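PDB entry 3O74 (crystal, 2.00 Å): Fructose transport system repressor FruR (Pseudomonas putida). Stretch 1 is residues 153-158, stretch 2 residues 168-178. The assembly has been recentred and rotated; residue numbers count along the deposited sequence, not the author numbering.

Stretch 1 (153-158) VRRYQG
Stretch 2 (168-178) RLMQQLIDDLG

Residues 153-158 form an extended strand, with phi/psi near -125/125 through Arg155-Gln157, and 168-177 a helix held by i to i+4 bonds such as Leu173 N to Leu169 O (2.9 Å). The two run nearly antiparallel (152°), their axes 9.0 Å apart at closest approach; the CA atoms of Tyr156 and Leu169, 6.5 Å apart, set the register. Strand alternation directs Arg154 and Tyr156 toward the helix, while Val153, Arg155 and Gln157 point away. Gly178, at phi/psi 81/15, ends the helical run.

Apolar packing centres on Tyr156 (chi1 m, chi2 -94°). One ring face lies over Leu173, whose t,p rotamer brings CD1 to 3.3 Å from Tyr156 CE2; the same CD1 is 3.9 Å from Arg154 CB. Leu169 (m,t) places CD2 4.3 Å from Tyr156 CB and CD1 3.4 Å from Gly158 N. An ideal CB on Gly158 would lie 3.0 Å from Leu169 CD1, a clash.

In one very short hydrogen bond, Tyr156 OH to Asp176 OD2 (2.4 Å), an acidic phenol donates to a charged carboxylate (Asp176 chi1 m). Gln172 (t,t) sets OE1 near the ring plane, 3.1 Å from Tyr156 CE1, at the faintly positive C-H edge, without a hydrogen bond.

Arg154 (m,m,t) bonds within its strand, NH1 to Val153 O (3.2 Å, 160°), while Leu177 CD2 covers one guanidinium face, 4.2 Å from Arg154 NH2.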

# COMPACT_ATOMS: atom_id res chain seq x y z
N VAL B 153 -32.22 -2.75 10.57
CA VAL B 153 -31.14 -3.05 9.63
C VAL B 153 -31.05 -1.98 8.56
O VAL B 153 -32.06 -1.59 7.97
CB VAL B 153 -31.31 -4.42 8.96
CG1 VAL B 153 -30.17 -4.68 7.98
CG2 VAL B 153 -31.39 -5.51 10.01
N ARG B 154 -29.84 -1.50 8.30
CA ARG B 154 -29.62 -0.51 7.25
C ARG B 154 -28.48 -0.97 6.36
O ARG B 154 -27.49 -1.53 6.84
CB ARG B 154 -29.30 0.85 7.85
CG ARG B 154 -30.42 1.46 8.68
CD ARG B 154 -31.57 1.95 7.82
NE ARG B 154 -32.54 2.70 8.60
CZ ARG B 154 -33.47 2.15 9.37
NH1 ARG B 154 -33.57 0.83 9.45
NH2 ARG B 154 -34.31 2.92 10.05
N ARG B 155 -28.62 -0.72 5.06
CA ARG B 155 -27.56 -1.04 4.11
C ARG B 155 -27.25 0.20 3.30
O ARG B 155 -28.13 0.79 2.66
CB ARG B 155 -27.98 -2.18 3.19
CG ARG B 155 -28.28 -3.48 3.93
CD ARG B 155 -29.06 -4.44 3.05
NE ARG B 155 -29.48 -5.63 3.77
CZ ARG B 155 -30.61 -5.72 4.47
NH1 ARG B 155 -31.44 -4.68 4.54
NH2 ARG B 155 -30.92 -6.85 5.09
N TYR B 156 -25.98 0.61 3.32
CA TYR B 156 -25.54 1.77 2.57
C TYR B 156 -24.37 1.38 1.69
O TYR B 156 -23.32 0.98 2.18
CB TYR B 156 -25.11 2.89 3.52
CG TYR B 156 -26.27 3.58 4.19
CD1 TYR B 156 -26.81 4.74 3.66
CD2 TYR B 156 -26.83 3.06 5.35
CE1 TYR B 156 -27.88 5.37 4.27
CE2 TYR B 156 -27.90 3.68 5.96
CZ TYR B 156 -28.42 4.83 5.42
OH TYR B 156 -29.48 5.45 6.03
N GLN B 157 -24.56 1.49 0.38
CA GLN B 157 -23.53 1.09 -0.57
C GLN B 157 -23.20 2.24 -1.50
O GLN B 157 -24.00 2.61 -2.36
CB GLN B 157 -23.97 -0.16 -1.33
CG GLN B 157 -24.07 -1.39 -0.43
CD GLN B 157 -24.60 -2.60 -1.16
OE1 GLN B 157 -25.81 -2.79 -1.27
NE2 GLN B 157 -23.70 -3.44 -1.66
N GLY B 158 -22.02 2.80 -1.31
CA GLY B 158 -21.60 3.99 -2.03
C GLY B 158 -21.03 3.76 -3.41
O GLY B 158 -21.15 2.67 -3.99
N ARG B 168 -18.69 9.64 4.13
CA ARG B 168 -19.99 10.15 3.70
C ARG B 168 -21.13 9.21 4.11
O ARG B 168 -22.17 9.66 4.58
CB ARG B 168 -20.02 10.36 2.19
CG ARG B 168 -21.38 10.78 1.64
CD ARG B 168 -21.35 10.93 0.13
NE ARG B 168 -20.15 11.64 -0.31
CZ ARG B 168 -19.15 11.07 -0.98
NH1 ARG B 168 -19.22 9.79 -1.32
NH2 ARG B 168 -18.09 11.79 -1.33
N LEU B 169 -20.93 7.91 3.91
CA LEU B 169 -21.95 6.92 4.23
C LEU B 169 -22.20 6.80 5.73
O LEU B 169 -23.33 6.63 6.17
CB LEU B 169 -21.58 5.55 3.65
CG LEU B 169 -21.50 5.49 2.12
CD1 LEU B 169 -21.09 4.10 1.67
CD2 LEU B 169 -22.83 5.90 1.50
N MSE B 170 -21.13 6.89 6.53
CA MSE B 170 -21.28 6.85 7.98
C MSE B 170 -22.12 8.03 8.46
O MSE B 170 -22.97 7.88 9.32
CB MSE B 170 -19.92 6.85 8.67
CG MSE B 170 -20.00 6.59 10.18
SE MSE B 170 -20.83 4.87 10.56
CE MSE B 170 -20.77 4.91 12.50
N GLN B 171 -21.86 9.21 7.89
CA GLN B 171 -22.63 10.41 8.22
C GLN B 171 -24.10 10.21 7.89
O GLN B 171 -24.97 10.44 8.72
CB GLN B 171 -22.10 11.62 7.46
CG GLN B 171 -21.03 12.40 8.19
CD GLN B 171 -21.54 13.06 9.45
OE1 GLN B 171 -22.75 13.19 9.67
NE2 GLN B 171 -20.61 13.48 10.30
N GLN B 172 -24.35 9.77 6.66
CA GLN B 172 -25.71 9.54 6.18
C GLN B 172 -26.42 8.54 7.08
O GLN B 172 -27.60 8.69 7.38
CB GLN B 172 -25.67 9.04 4.73
CG GLN B 172 -27.02 8.77 4.10
CD GLN B 172 -26.89 8.31 2.65
OE1 GLN B 172 -27.74 7.58 2.14
NE2 GLN B 172 -25.81 8.72 1.99
N LEU B 173 -25.69 7.52 7.52
CA LEU B 173 -26.22 6.51 8.42
C LEU B 173 -26.59 7.11 9.77
O LEU B 173 -27.71 6.92 10.26
CB LEU B 173 -25.20 5.39 8.62
CG LEU B 173 -25.60 4.28 9.60
CD1 LEU B 173 -26.89 3.63 9.15
CD2 LEU B 173 -24.49 3.25 9.73
N ILE B 174 -25.65 7.83 10.37
CA ILE B 174 -25.88 8.47 11.66
C ILE B 174 -27.04 9.45 11.57
O ILE B 174 -27.91 9.47 12.45
CB ILE B 174 -24.61 9.21 12.14
CG1 ILE B 174 -23.54 8.20 12.54
CG2 ILE B 174 -24.94 10.15 13.30
CD1 ILE B 174 -22.17 8.82 12.75
N ASP B 175 -27.07 10.25 10.51
CA ASP B 175 -28.15 11.21 10.31
C ASP B 175 -29.49 10.50 10.16
O ASP B 175 -30.53 11.06 10.52
CB ASP B 175 -27.86 12.10 9.09
CG ASP B 175 -26.68 13.03 9.31
OD1 ASP B 175 -26.09 13.01 10.41
OD2 ASP B 175 -26.35 13.80 8.38
N ASP B 176 -29.48 9.28 9.63
CA ASP B 176 -30.71 8.53 9.38
C ASP B 176 -31.23 7.74 10.59
O ASP B 176 -32.43 7.51 10.71
CB ASP B 176 -30.55 7.61 8.17
CG ASP B 176 -30.50 8.38 6.86
OD1 ASP B 176 -30.68 9.61 6.88
OD2 ASP B 176 -30.28 7.75 5.80
N LEU B 177 -30.32 7.33 11.47
CA LEU B 177 -30.70 6.62 12.69
C LEU B 177 -30.90 7.58 13.86
O LEU B 177 -31.57 7.25 14.84
CB LEU B 177 -29.65 5.57 13.08
CG LEU B 177 -29.61 4.27 12.28
CD1 LEU B 177 -28.44 3.42 12.75
CD2 LEU B 177 -30.92 3.52 12.42
N GLY B 178 -30.33 8.77 13.75
CA GLY B 178 -30.34 9.72 14.84
C GLY B 178 -29.25 9.39 15.84
O GLY B 178 -29.26 9.88 16.97